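Side-chain contacts in putative enoyl-CoA hydratase/isomerase (PDB 3ISA), which belongs to the crotonase superfamily and probably acts on acyl-CoA thioesters as an enoyl-CoA hydratase or isomerase, its exact reaction being unestablished: residues G78-L81 / L82-V85; P231-K234 / A235-R238. One frame throughout, in Å; residues are numbered along the deposited sequence.

Contact 1 (G78-L81 / L82-V85)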
# COMPACT_ATOMS: atom_id res chain seq x y z
N GLY D 78 -13.71 -0.81 30.36
CA GLY D 78 -14.34 -1.43 29.19
C GLY D 78 -15.47 -0.58 28.62
O GLY D 78 -15.55 -0.35 27.40
N ASP D 79 -16.35 -0.12 29.51
CA ASP D 79 -17.46 0.76 29.15
C ASP D 79 -16.96 1.98 28.39
O ASP D 79 -17.56 2.36 27.38
CB ASP D 79 -18.18 1.27 30.41
CG ASP D 79 -18.96 0.20 31.14
OD1 ASP D 79 -19.35 -0.83 30.53
OD2 ASP D 79 -19.18 0.41 32.35
N LEU D 80 -15.88 2.59 28.88
CA LEU D 80 -15.32 3.81 28.29
C LEU D 80 -14.70 3.53 26.93
O LEU D 80 -14.87 4.32 25.98
CB LEU D 80 -14.30 4.45 29.23
CG LEU D 80 -14.86 4.88 30.59
CD1 LEU D 80 -13.72 5.35 31.49
CD2 LEU D 80 -15.96 5.94 30.46
N LEU D 81 -13.98 2.41 26.83
CA LEU D 81 -13.42 1.95 25.55
C LEU D 81 -14.50 1.75 24.49
O LEU D 81 -14.37 2.25 23.38
CB LEU D 81 -12.61 0.65 25.72
CG LEU D 81 -12.15 0.04 24.38
CD1 LEU D 81 -11.15 0.94 23.61
CD2 LEU D 81 -11.59 -1.39 24.52
N LEU D 82 -15.57 1.04 24.85
CA LEU D 82 -16.69 0.82 23.93
C LEU D 82 -17.27 2.15 23.43
O LEU D 82 -17.48 2.32 22.23
CB LEU D 82 -17.77 -0.07 24.56
CG LEU D 82 -19.01 -0.33 23.68
CD1 LEU D 82 -18.60 -0.89 22.32
CD2 LEU D 82 -19.98 -1.30 24.36
N ARG D 83 -17.49 3.09 24.34
CA ARG D 83 -18.03 4.38 23.95
C ARG D 83 -17.11 5.15 22.97
O ARG D 83 -17.58 5.77 22.02
CB ARG D 83 -18.40 5.21 25.19
CG ARG D 83 -19.64 4.70 25.94
CD ARG D 83 -19.84 5.48 27.24
NE ARG D 83 -20.00 6.91 26.97
CZ ARG D 83 -19.89 7.87 27.90
NH1 ARG D 83 -19.61 7.54 29.15
NH2 ARG D 83 -20.05 9.14 27.56
N MET D 84 -15.80 5.09 23.21
CA MET D 84 -14.83 5.70 22.29
C MET D 84 -14.79 4.99 20.92
O MET D 84 -14.72 5.64 19.88
CB MET D 84 -13.45 5.75 22.94
CG MET D 84 -13.30 6.87 23.99
SD MET D 84 -13.56 8.56 23.39
CE MET D 84 -13.00 9.38 24.90
N VAL D 85 -14.84 3.66 20.93
CA VAL D 85 -14.90 2.88 19.69
C VAL D 85 -16.13 3.21 18.87
O VAL D 85 -16.02 3.44 17.67
CB VAL D 85 -14.77 1.34 19.99
CG1 VAL D 85 -15.14 0.53 18.76
CG2 VAL D 85 -13.32 1.04 20.43

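Contact 2 (P231-K234 / A235-R238)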
# COMPACT_ATOMS: atom_id res chain seq x y z
N PRO D 231 -3.93 0.05 29.93
CA PRO D 231 -4.27 0.09 31.36
C PRO D 231 -4.07 1.48 31.98
O PRO D 231 -3.13 2.19 31.62
CB PRO D 231 -3.29 -0.92 31.96
CG PRO D 231 -3.21 -1.97 30.88
CD PRO D 231 -3.10 -1.13 29.61
N GLY D 232 -4.99 1.87 32.85
CA GLY D 232 -4.93 3.18 33.52
C GLY D 232 -5.62 4.32 32.79
O GLY D 232 -5.40 5.48 33.14
N PHE D 233 -6.46 3.99 31.81
CA PHE D 233 -7.24 4.97 31.00
C PHE D 233 -8.04 5.93 31.87
O PHE D 233 -7.93 7.16 31.74
CB PHE D 233 -8.16 4.23 30.00
CG PHE D 233 -8.94 5.13 29.04
CD1 PHE D 233 -8.32 6.16 28.35
CD2 PHE D 233 -10.29 4.88 28.79
CE1 PHE D 233 -9.04 6.98 27.44
CE2 PHE D 233 -11.02 5.68 27.89
CZ PHE D 233 -10.40 6.73 27.21
N LYS D 234 -8.80 5.34 32.78
CA LYS D 234 -9.65 6.07 33.71
C LYS D 234 -8.87 7.03 34.60
O LYS D 234 -9.30 8.18 34.82
CB LYS D 234 -10.42 5.07 34.57
CG LYS D 234 -11.86 5.38 34.72
CD LYS D 234 -12.58 4.25 35.39
CE LYS D 234 -13.57 4.80 36.37
NZ LYS D 234 -14.42 3.74 36.97
N ALA D 235 -7.72 6.56 35.10
CA ALA D 235 -6.83 7.39 35.92
C ALA D 235 -6.26 8.56 35.12
O ALA D 235 -6.15 9.68 35.65
CB ALA D 235 -5.71 6.55 36.55
N ARG D 236 -5.92 8.33 33.85
CA ARG D 236 -5.42 9.38 32.95
C ARG D 236 -6.48 10.46 32.73
O ARG D 236 -6.18 11.67 32.75
CB ARG D 236 -4.98 8.80 31.59
CG ARG D 236 -3.70 7.95 31.62
CD ARG D 236 -3.19 7.62 30.21
NE ARG D 236 -4.12 6.83 29.39
CZ ARG D 236 -4.20 5.49 29.38
NH1 ARG D 236 -3.45 4.76 30.19
NH2 ARG D 236 -5.07 4.88 28.58
N ILE D 237 -7.72 10.02 32.53
CA ILE D 237 -8.86 10.93 32.44
C ILE D 237 -9.01 11.78 33.73
O ILE D 237 -9.12 13.01 33.66
CB ILE D 237 -10.17 10.15 32.10
CG1 ILE D 237 -10.09 9.54 30.68
CG2 ILE D 237 -11.39 11.05 32.22
CD1 ILE D 237 -11.23 8.57 30.33
N ARG D 238 -9.00 11.10 34.88
CA ARG D 238 -9.08 11.75 36.20
C ARG D 238 -8.02 12.84 36.37
O ARG D 238 -8.35 13.97 36.73
CB ARG D 238 -8.98 10.69 37.30
CG ARG D 238 -9.35 11.18 38.72
CD ARG D 238 -9.23 10.04 39.72
NE ARG D 238 -10.12 8.93 39.38
CZ ARG D 238 -9.71 7.69 39.09
NH1 ARG D 238 -8.42 7.38 39.11
NH2 ARG D 238 -10.61 6.76 38.79

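Contact 1 (G78-L81 / L82-V85)
Gly78 to Leu81 and Leu82 to Val85 are successive turns near the start of helix 77-95, joined by four i to i+4 backbone hydrogen bonds, of which Leu82 N to Gly78 O (2.9 Å) and Val85 N to Leu81 O (2.9 Å) are the straighter. Side chains meet at two places. On one flank, Leu81 CD1 lies 3.9 Å from Val85 CG2, the two chains slanting across each other; with CG of Leu81 anti to the backbone N (chi1 173°), the second torsion (64°) puts CD1 on the Val85 side. The same flank faces helix 217-229 through Ala228 and Leu224, and a second subunit, whose Leu82 packs on Leu81 and whose Ala229 packs on Val85. On another side, Leu80 CD2 approaches Arg83 NH1 at 4.2 Å, a loose van der Waals contact that is oblique to the guanidinium. The Arg83 chain first runs past the Asp79 carbonyl, with CG 3.4 Å from Asp79 O, and then bends at chi3 (59°). Its NH2 meets the carbonyl oxygens of Leu31 and Asp68, and its NH1 meets Gln75 OE1. Asp79 OD2 accepts from Ser76 N, and OD1 pairs with Ser76 OG of the second subunit. Leu81 and Val85 thus pack on helix 217-229 and the second subunit, to which Asp79 adds a polar link, while outside partners tie the arginine head to preceding loops.

Contact 2 (P231-K234 / A235-R238)
Ala235 opens the second segment by resting its CB 3.6 Å from Gly232 O, the carbonyl of the N-cap residue. Arg236 follows, its N bonded to the same oxygen while its side chain doubles back toward the start of the helix. A bend at chi3 (-61°) lays the guanidinium over the backbone, with Phe233 CA 3.3 Å above its plane and NH2 3.5 Å from Phe233 CB. At the edge, NH1 donates to Pro231 O at 3.0 Å; the bond is distinctly bent (134°), and the donor sits above the carbonyl plane. NE and NH2 are taken by the carbonyl oxygens of Phe138 and Gln230. Ile237 then places CD1 over one face of the Phe233 ring, 3.8 Å from the centroid, in a CH-pi contact. Arg238 N bonds to Lys234 O, and its guanidinium swings back with one face loosely over that same oxygen, 4.3 Å from the plane. Its NH2, 5.2 Å from the like-charged Lys234 NZ, forms a salt bridge with the Glu73 carboxylate, while NZ goes to main-chain oxygens of Glu73 and Gln75. Backbone oxygens thus hold all three guanidinium nitrogens of Arg236, and Glu73 probably balances the charge of Arg238.

From the N terminus, contact 1 comes first, on helix 77-95, and is complete long before contact 2 begins at the start of the C-terminal helix 233-241. Each spans adjacent turns, so neither closes a long loop; they stand in series without nesting or crossing. In space their centres are about 13 Å apart, and Leu80 bridges them: its CB packs against Phe233 CE2 (3.7 Å) and its CD1 against Lys234 CG (3.7 Å). The loop just before helix 77-95 adds polar ties, with Gln75 serving both Arg83 and Lys234. Together they join the C-terminal helix to the region before and within helix 77-95, beside the subunit interface.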